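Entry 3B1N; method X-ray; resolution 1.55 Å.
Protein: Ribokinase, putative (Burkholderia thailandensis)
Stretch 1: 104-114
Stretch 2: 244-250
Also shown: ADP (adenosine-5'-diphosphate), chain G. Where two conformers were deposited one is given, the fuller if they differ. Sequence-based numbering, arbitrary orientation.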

# COMPACT_ATOMS: atom_id res chain seq x y z
N MET B 104 -2.43 5.41 -4.68
CA MET B 104 -2.07 5.30 -3.28
C MET B 104 -0.89 4.34 -3.25
O MET B 104 -1.03 3.17 -3.56
CB MET B 104 -3.28 4.76 -2.46
CG MET B 104 -4.56 5.57 -2.58
SD MET B 104 -4.48 7.06 -1.55
CE MET B 104 -4.25 6.38 0.08
N ILE B 105 0.30 4.88 -3.01
CA ILE B 105 1.55 4.15 -3.19
C ILE B 105 2.24 3.89 -1.85
O ILE B 105 2.55 4.82 -1.13
CB ILE B 105 2.50 5.04 -4.06
CG1 ILE B 105 1.80 5.42 -5.37
CG2 ILE B 105 3.90 4.34 -4.30
CD1 ILE B 105 2.65 6.44 -6.24
N THR B 106 2.47 2.60 -1.54
CA THR B 106 3.29 2.29 -0.37
C THR B 106 4.68 1.84 -0.77
O THR B 106 4.80 0.90 -1.56
CB THR B 106 2.65 1.31 0.54
OG1 THR B 106 1.36 1.81 0.89
CG2 THR B 106 3.60 1.13 1.76
N THR B 107 5.69 2.61 -0.37
CA THR B 107 7.04 2.32 -0.79
C THR B 107 7.91 1.79 0.37
O THR B 107 7.57 2.02 1.52
CB THR B 107 7.67 3.58 -1.52
OG1 THR B 107 9.06 3.35 -1.75
CG2 THR B 107 7.48 4.88 -0.72
N ASP B 108 8.97 1.10 0.03
CA ASP B 108 10.05 0.91 0.99
C ASP B 108 11.28 1.57 0.43
O ASP B 108 11.19 2.24 -0.62
CB ASP B 108 10.28 -0.55 1.41
CG ASP B 108 10.97 -1.40 0.36
OD1 ASP B 108 11.34 -0.90 -0.74
OD2 ASP B 108 11.18 -2.59 0.61
N LEU B 109 12.41 1.38 1.10
CA LEU B 109 13.65 2.10 0.72
C LEU B 109 14.36 1.43 -0.44
O LEU B 109 15.10 2.13 -1.16
CB LEU B 109 14.55 2.36 1.93
CG LEU B 109 13.85 3.20 3.02
CD1 LEU B 109 14.71 3.33 4.32
CD2 LEU B 109 13.23 4.57 2.60
N ASP B 110 14.11 0.13 -0.65
CA ASP B 110 14.65 -0.69 -1.76
C ASP B 110 13.96 -0.41 -3.08
O ASP B 110 14.24 -1.06 -4.10
CB ASP B 110 14.40 -2.17 -1.50
CG ASP B 110 15.48 -2.82 -0.69
OD1 ASP B 110 16.40 -2.10 -0.24
OD2 ASP B 110 15.41 -4.08 -0.55
N ASN B 111 13.04 0.53 -3.05
CA ASN B 111 12.33 0.98 -4.23
C ASN B 111 11.24 -0.05 -4.56
O ASN B 111 10.73 -0.11 -5.69
CB ASN B 111 13.31 1.19 -5.43
CG ASN B 111 14.49 2.20 -5.16
OD1 ASN B 111 15.20 2.57 -6.10
ND2 ASN B 111 14.68 2.65 -3.92
N ASN B 112 10.86 -0.89 -3.58
CA ASN B 112 9.64 -1.70 -3.76
C ASN B 112 8.45 -0.80 -3.61
O ASN B 112 8.49 0.11 -2.77
CB ASN B 112 9.60 -2.87 -2.76
CG ASN B 112 10.76 -3.80 -2.96
OD1 ASN B 112 10.98 -4.27 -4.07
ND2 ASN B 112 11.56 -4.05 -1.90
N GLN B 113 7.43 -1.00 -4.46
CA GLN B 113 6.16 -0.23 -4.48
C GLN B 113 4.98 -1.21 -4.48
O GLN B 113 4.99 -2.13 -5.31
CB GLN B 113 6.07 0.61 -5.78
CG GLN B 113 7.00 1.81 -5.84
CD GLN B 113 6.82 2.71 -7.08
OE1 GLN B 113 5.73 3.21 -7.38
NE2 GLN B 113 7.93 2.97 -7.76
N ILE B 114 3.96 -1.03 -3.62
CA ILE B 114 2.66 -1.67 -3.85
C ILE B 114 1.63 -0.51 -3.94
O ILE B 114 1.52 0.32 -2.99
CB ILE B 114 2.26 -2.63 -2.71
CG1 ILE B 114 3.29 -3.75 -2.60
CG2 ILE B 114 0.80 -3.18 -2.98
CD1 ILE B 114 3.05 -4.71 -1.38
N ARG B 244 20.93 11.83 -0.48
CA ARG B 244 20.18 11.18 0.61
C ARG B 244 19.07 10.41 -0.11
O ARG B 244 18.78 10.71 -1.27
CB ARG B 244 19.62 12.20 1.60
CG ARG B 244 18.66 13.20 0.99
CD ARG B 244 18.25 14.40 1.91
NE ARG B 244 17.22 15.19 1.23
CZ ARG B 244 16.38 16.08 1.79
NH1 ARG B 244 16.41 16.34 3.11
NH2 ARG B 244 15.49 16.70 1.03
N VAL B 245 18.50 9.44 0.58
CA VAL B 245 17.37 8.67 0.06
C VAL B 245 16.12 9.01 0.84
O VAL B 245 15.93 8.62 2.02
CB VAL B 245 17.62 7.14 0.12
CG1 VAL B 245 16.37 6.34 -0.33
CG2 VAL B 245 18.89 6.76 -0.74
N ILE B 246 15.24 9.73 0.18
CA ILE B 246 13.98 10.16 0.78
C ILE B 246 12.81 9.36 0.22
O ILE B 246 11.98 8.80 0.98
CB ILE B 246 13.78 11.67 0.56
CG1 ILE B 246 14.92 12.46 1.23
CG2 ILE B 246 12.45 12.12 1.06
CD1 ILE B 246 14.96 12.29 2.77
N ASP B 247 12.72 9.26 -1.12
CA ASP B 247 11.53 8.66 -1.72
C ASP B 247 11.89 8.13 -3.11
O ASP B 247 12.22 8.94 -3.99
CB ASP B 247 10.44 9.73 -1.90
CG ASP B 247 9.15 9.17 -2.50
OD1 ASP B 247 9.01 7.93 -2.68
OD2 ASP B 247 8.28 9.99 -2.78
N PRO B 248 11.87 6.83 -3.30
CA PRO B 248 12.20 6.32 -4.66
C PRO B 248 11.09 6.44 -5.69
O PRO B 248 11.35 6.11 -6.87
CB PRO B 248 12.50 4.84 -4.45
CG PRO B 248 12.12 4.52 -3.07
CD PRO B 248 11.78 5.75 -2.28
N THR B 249 9.89 6.84 -5.30
CA THR B 249 8.78 6.89 -6.23
C THR B 249 9.09 7.86 -7.38
O THR B 249 9.34 9.02 -7.14
CB THR B 249 7.50 7.43 -5.57
OG1 THR B 249 7.24 6.63 -4.44
CG2 THR B 249 6.30 7.31 -6.52
N GLY B 250 9.11 7.30 -8.60
CA GLY B 250 9.32 8.11 -9.79
C GLY B 250 10.77 8.05 -10.23
O GLY B 250 11.11 8.76 -11.16
PB ADP G . 11.67 2.26 -10.94
O1B ADP G . 11.34 0.96 -10.22
O2B ADP G . 11.14 2.21 -12.34
O3B ADP G . 11.38 3.57 -10.31
PA ADP G . 14.58 1.87 -10.33
O1A ADP G . 14.26 1.65 -8.85
O2A ADP G . 15.28 0.79 -11.11
O3A ADP G . 13.31 2.20 -11.21
O5' ADP G . 15.38 3.21 -10.28
C5' ADP G . 15.68 3.82 -11.54
C4' ADP G . 17.04 4.51 -11.57
O4' ADP G . 17.06 5.55 -10.57
C3' ADP G . 18.23 3.59 -11.23
O3' ADP G . 18.66 2.84 -12.38
C2' ADP G . 19.20 4.58 -10.65
O2' ADP G . 19.92 5.24 -11.72
C1' ADP G . 18.34 5.60 -9.95
N9 ADP G . 18.16 5.20 -8.53
C8 ADP G . 17.18 4.43 -7.96
N7 ADP G . 17.43 4.26 -6.62
C5 ADP G . 18.60 4.84 -6.37
C6 ADP G . 19.45 4.99 -5.20
N6 ADP G . 19.02 4.43 -4.03
N1 ADP G . 20.58 5.66 -5.31
C2 ADP G . 20.99 6.20 -6.48
N3 ADP G . 20.25 6.12 -7.59
C4 ADP G . 19.10 5.45 -7.61
O HOH W 1 8.96 4.61 -9.37

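Pro248 and Thr249 carry this contact, which buries 386 Å² with no direct hydrogen bond between the stretches; packing and a shared water join two pieces that settle several polar groups internally. Pro248 covers the most surface. Its CA-to-CB bond points toward the hairpin, and its ring lies against the strand end and the start of the turn from Asp108 to Asn111: CG sits 3.5 Å from both Thr107 OG1 and Asp108 O. Proline suits the site, offering a compact apolar ring and no backbone N-H to satisfy. The oxygens it meets are already engaged, since Thr107 OG1 donates to Asp108 O at 2.7 Å. The turn is braced by Asp108, whose OD1 accepts from Asn112 N (2.9 Å) and OD2 from Asn112 ND2 (2.9 Å).

Thr249 hydrogen-bonds within its own stretch and packs across with its methyl. Its OG1 donates to Asp247 OD1 (2.8 Å), and its N reaches the same OD1 (3.0 Å), while CG2 packs on Ile105 CD1 at 3.8 Å. Alternation along the strand brings Ile105 and Thr107 to this side and turns Thr106 away. At the edge, Leu109 CD2 lies a loose 4.6 Å from Val245 CG1. Beyond Thr249, one water accepts from Gln113 NE2 (2.5 Å) and Gly250 N (2.8 Å) and donates to ADP O3B (2.8 Å), tying both stretches to the nucleotide.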